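Local coordinates for probable 2-phosphosulfolactate phosphatase (Clostridium acetobutylicum, PDB 1VR0), which probably hydrolyses (2R)-O-phospho-3-sulfolactate to (2R)-3-sulfolactate and phosphate, using magnesium as cofactor, at residues V58-V63 / I111-N116; V135-A140 / L237-T242. One frame throughout, in Å; residues are numbered along the deposited sequence.

In the fold
Contact 1 closes before contact 2 opens along the chain, and their centres lie about 19 Å apart. They belong to different sheets: contact 1 pairs two strands of the parallel three-stranded sheet 56-59, 109-113, 77-81, whereas contact 2 joins the start of helix 138-148 to the approach of strand 240-242, which runs antiparallel beside 129-133 in the larger mixed sheet. The two nevertheless touch, CG of P59 packing 3.9 Å from CE1 of Y241. Helix 42-51 serves both, reaching M112 and T114 as well as L136, N137 and P239. Contact 1 thus ends in pocket residues T115 and N116, while contact 2, with the N137 side chain about 14 Å from the magnesium ion, joins a helix start to the C-terminal chain.

Contact 1 (V58-V63 / I111-N116); sequences VPVLTV and IMTTTN
Two backbone hydrogen bonds define the parallel pairing of strands 56-59 and 109-113. M112 N donates to V58 O (3.0 Å), standing above the carbonyl plane, and V60 N donates to M112 O (2.8 Å) nearly along the C=O axis; both are fairly straight at 162°. CA-H...O contacts supplement them, P59 CA lying 3.2 Å from M112 O. Beyond the strand pairing a side chain continues the link: with OG1 anti to its backbone N (chi1 -179°), T113 donates from OG1 to V60 O at 2.9 Å, also from above the carbonyl plane. The same hydroxyl also bonds to NH2 of R83. Apolar contacts fill one face, where V58 and I111 lie side by side and CD1 of I111 meets CB of V58 at 3.8 Å; helix 63-73 packs there through A66 and Y73. V60 crosses T113 at about a right angle, CG2 being 3.8 Å from T113 CB. T62, at the N-cap of that helix, caps E65 N through OG1. Past the strand end, T115 and N116 touch bound sulfolactate, the N116 N-cap leading into helix 117-123: two residues of a ligand pocket at the C-terminal ends of the strands of a parallel alpha/beta sheet.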
# COMPACT_ATOMS: atom_id res chain seq x y z
N VAL A 58 24.80 4.87 13.49
CA VAL A 58 24.08 4.03 14.43
C VAL A 58 22.66 4.60 14.61
O VAL A 58 22.48 5.59 15.30
CB VAL A 58 24.76 4.03 15.80
CG1 VAL A 58 23.98 3.13 16.77
CG2 VAL A 58 26.20 3.64 15.70
N PRO A 59 21.65 3.98 13.96
CA PRO A 59 20.27 4.38 14.10
C PRO A 59 19.63 3.86 15.40
O PRO A 59 19.78 2.72 15.76
CB PRO A 59 19.60 3.72 12.89
CG PRO A 59 20.37 2.55 12.63
CD PRO A 59 21.77 2.85 13.03
N VAL A 60 18.93 4.75 16.10
CA VAL A 60 18.22 4.39 17.32
C VAL A 60 16.79 4.96 17.30
O VAL A 60 16.44 5.83 16.49
CB VAL A 60 18.98 4.86 18.56
CG1 VAL A 60 20.39 4.28 18.57
CG2 VAL A 60 19.01 6.39 18.67
N LEU A 61 15.96 4.46 18.20
CA LEU A 61 14.54 4.81 18.21
C LEU A 61 14.23 5.98 19.14
O LEU A 61 13.27 6.71 18.91
CB LEU A 61 13.69 3.57 18.52
CG LEU A 61 13.76 2.40 17.50
CD1 LEU A 61 12.74 1.36 17.79
CD2 LEU A 61 13.66 2.83 16.01
N THR A 62 15.00 6.19 20.19
CA THR A 62 14.66 7.26 21.12
C THR A 62 15.83 8.18 21.34
O THR A 62 16.99 7.78 21.20
CB THR A 62 14.17 6.72 22.50
OG1 THR A 62 15.26 6.17 23.25
CG2 THR A 62 13.14 5.67 22.29
N VAL A 63 15.51 9.40 21.75
CA VAL A 63 16.53 10.35 22.16
C VAL A 63 17.34 9.82 23.34
O VAL A 63 18.55 10.00 23.40
CB VAL A 63 15.89 11.72 22.50
CG1 VAL A 63 16.90 12.69 23.12
CG2 VAL A 63 15.23 12.30 21.21
N ILE A 111 25.32 9.03 15.55
CA ILE A 111 24.19 8.48 16.25
C ILE A 111 22.96 9.26 15.76
O ILE A 111 22.89 10.48 15.88
CB ILE A 111 24.29 8.67 17.77
CG1 ILE A 111 25.65 8.24 18.34
CG2 ILE A 111 23.19 7.92 18.48
CD1 ILE A 111 26.14 6.85 17.95
N MSE A 112 21.99 8.57 15.18
CA MSE A 112 20.76 9.25 14.80
C MSE A 112 19.47 8.55 15.10
O MSE A 112 19.38 7.32 15.15
CB MSE A 112 20.77 9.64 13.32
CG MSE A 112 21.25 8.63 12.33
SE MSE A 112 20.90 9.17 10.40
CE MSE A 112 20.79 11.28 10.61
N THR A 113 18.46 9.38 15.31
CA THR A 113 17.11 8.94 15.51
C THR A 113 16.22 9.88 14.72
O THR A 113 16.41 11.10 14.76
CB THR A 113 16.75 8.92 17.00
OG1 THR A 113 15.41 8.46 17.14
CG2 THR A 113 16.90 10.28 17.68
N THR A 114 15.29 9.31 13.95
CA THR A 114 14.38 10.09 13.13
C THR A 114 12.95 9.61 13.25
O THR A 114 12.66 8.57 13.86
CB THR A 114 14.79 10.12 11.61
OG1 THR A 114 14.58 8.85 10.99
CG2 THR A 114 16.23 10.53 11.42
N THR A 115 12.05 10.40 12.67
CA THR A 115 10.61 10.18 12.77
C THR A 115 10.19 8.86 12.08
O THR A 115 9.46 8.08 12.67
CB THR A 115 9.83 11.44 12.21
OG1 THR A 115 9.98 12.58 13.09
CG2 THR A 115 8.34 11.13 12.05
N ASN A 116 10.72 8.59 10.88
CA ASN A 116 10.32 7.45 10.03
C ASN A 116 11.45 6.45 9.66
O ASN A 116 11.37 5.23 9.99
CB ASN A 116 9.71 8.02 8.76
CG ASN A 116 8.57 8.96 9.07
OD1 ASN A 116 7.69 8.62 9.87
ND2 ASN A 116 8.59 10.15 8.48

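Contact 2 (V135-A140 / L237-T242); sequences VLNGEA and LVPQYT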
# COMPACT_ATOMS: atom_id res chain seq x y z
N VAL A 135 17.13 8.20 -3.74
CA VAL A 135 17.33 8.61 -5.15
C VAL A 135 18.81 8.75 -5.47
O VAL A 135 19.26 8.40 -6.56
CB VAL A 135 16.58 9.95 -5.48
CG1 VAL A 135 16.72 10.31 -6.96
CG2 VAL A 135 15.13 9.81 -5.16
N LEU A 136 19.55 9.27 -4.50
CA LEU A 136 20.97 9.58 -4.69
C LEU A 136 21.80 8.37 -5.05
O LEU A 136 22.74 8.49 -5.81
CB LEU A 136 21.54 10.19 -3.42
CG LEU A 136 20.89 11.46 -2.89
CD1 LEU A 136 21.24 11.64 -1.42
CD2 LEU A 136 21.32 12.63 -3.74
N ASN A 137 21.48 7.20 -4.47
CA ASN A 137 22.23 5.97 -4.76
C ASN A 137 21.40 4.86 -5.40
O ASN A 137 21.77 3.68 -5.34
CB ASN A 137 22.97 5.47 -3.51
CG ASN A 137 22.05 4.90 -2.46
OD1 ASN A 137 20.85 5.10 -2.51
ND2 ASN A 137 22.62 4.17 -1.51
N GLY A 138 20.31 5.24 -6.05
CA GLY A 138 19.37 4.30 -6.66
C GLY A 138 20.02 3.31 -7.61
O GLY A 138 19.85 2.11 -7.45
N GLU A 139 20.80 3.80 -8.57
CA GLU A 139 21.47 2.92 -9.50
C GLU A 139 22.40 1.93 -8.78
O GLU A 139 22.41 0.73 -9.07
CB GLU A 139 22.28 3.72 -10.54
CG GLU A 139 21.47 4.56 -11.52
CD GLU A 139 20.89 3.76 -12.71
OE1 GLU A 139 21.16 2.56 -12.86
OE2 GLU A 139 20.15 4.34 -13.52
N ALA A 140 23.19 2.44 -7.84
CA ALA A 140 24.14 1.60 -7.15
C ALA A 140 23.40 0.54 -6.31
O ALA A 140 23.87 -0.58 -6.19
CB ALA A 140 25.06 2.43 -6.28
N LEU A 237 27.73 4.50 -3.46
CA LEU A 237 27.86 3.70 -2.26
C LEU A 237 26.50 3.14 -1.85
O LEU A 237 25.46 3.83 -1.96
CB LEU A 237 28.30 4.64 -1.16
CG LEU A 237 29.27 4.11 -0.17
CD1 LEU A 237 30.63 4.04 -0.81
CD2 LEU A 237 29.23 5.08 1.01
N VAL A 238 26.50 1.90 -1.35
CA VAL A 238 25.30 1.30 -0.81
C VAL A 238 25.46 0.95 0.65
O VAL A 238 25.90 -0.13 0.98
CB VAL A 238 24.93 0.05 -1.56
CG1 VAL A 238 23.62 -0.52 -1.01
CG2 VAL A 238 24.79 0.35 -3.05
N PRO A 239 25.07 1.85 1.54
CA PRO A 239 25.22 1.52 2.95
C PRO A 239 24.41 0.30 3.35
O PRO A 239 23.38 -0.02 2.75
CB PRO A 239 24.68 2.75 3.67
CG PRO A 239 24.64 3.83 2.66
CD PRO A 239 24.45 3.16 1.34
N GLN A 240 24.89 -0.38 4.38
CA GLN A 240 24.30 -1.62 4.77
C GLN A 240 24.21 -1.67 6.29
O GLN A 240 25.18 -1.39 6.97
CB GLN A 240 25.15 -2.71 4.20
CG GLN A 240 24.46 -4.01 4.15
CD GLN A 240 25.00 -4.96 3.09
OE1 GLN A 240 25.83 -4.60 2.23
NE2 GLN A 240 24.49 -6.19 3.15
N TYR A 241 23.03 -2.00 6.80
CA TYR A 241 22.78 -2.13 8.24
C TYR A 241 23.09 -3.56 8.67
O TYR A 241 22.59 -4.51 8.09
CB TYR A 241 21.32 -1.74 8.56
CG TYR A 241 20.89 -1.93 10.01
CD1 TYR A 241 21.36 -1.11 11.00
CD2 TYR A 241 19.97 -2.91 10.36
CE1 TYR A 241 20.98 -1.27 12.30
CE2 TYR A 241 19.57 -3.07 11.68
CZ TYR A 241 20.09 -2.25 12.64
OH TYR A 241 19.72 -2.40 13.96
N THR A 242 23.94 -3.71 9.67
CA THR A 242 24.43 -4.99 10.12
C THR A 242 24.75 -4.88 11.59
O THR A 242 25.56 -4.05 11.93
CB THR A 242 25.76 -5.35 9.37
OG1 THR A 242 25.55 -5.35 7.95
CG2 THR A 242 26.27 -6.72 9.81
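L237 contributes its backbone, and its CB points away from 135-140. Its carbonyl oxygen accepts an N-H from ND2 of N137 at 2.9 Å, and the bond is well formed by each test: N-H...O is 166°, the donor lies in the carbonyl plane, and the oxygen is only 4° out of the amide plane of N137. The amide is held by other partners too, ND2 giving a further hydrogen bond to I132 O and OD1 bonding to S134 OG, which should fix its rotation. V238 follows with CG2 anti to its carbonyl carbon; that methyl comes 3.4 Å from A140 O and 3.9 Å from A140 CB, packing against the first turn of helix 138-148. N137 stands at the N-cap of this helix and is the third residue of the type I turn V135-G138, and its bond to L237 ties the junction between strand 129-133 and the helix, a beta-alpha connection, to the returning C-terminal chain. At P239 the ring reaches tip to tip toward the amide, CD lying 3.5 Å from ND2 of N137, while L50 of helix 42-51 also touches the proline. The chain then runs on as a strand antiparallel to 129-133.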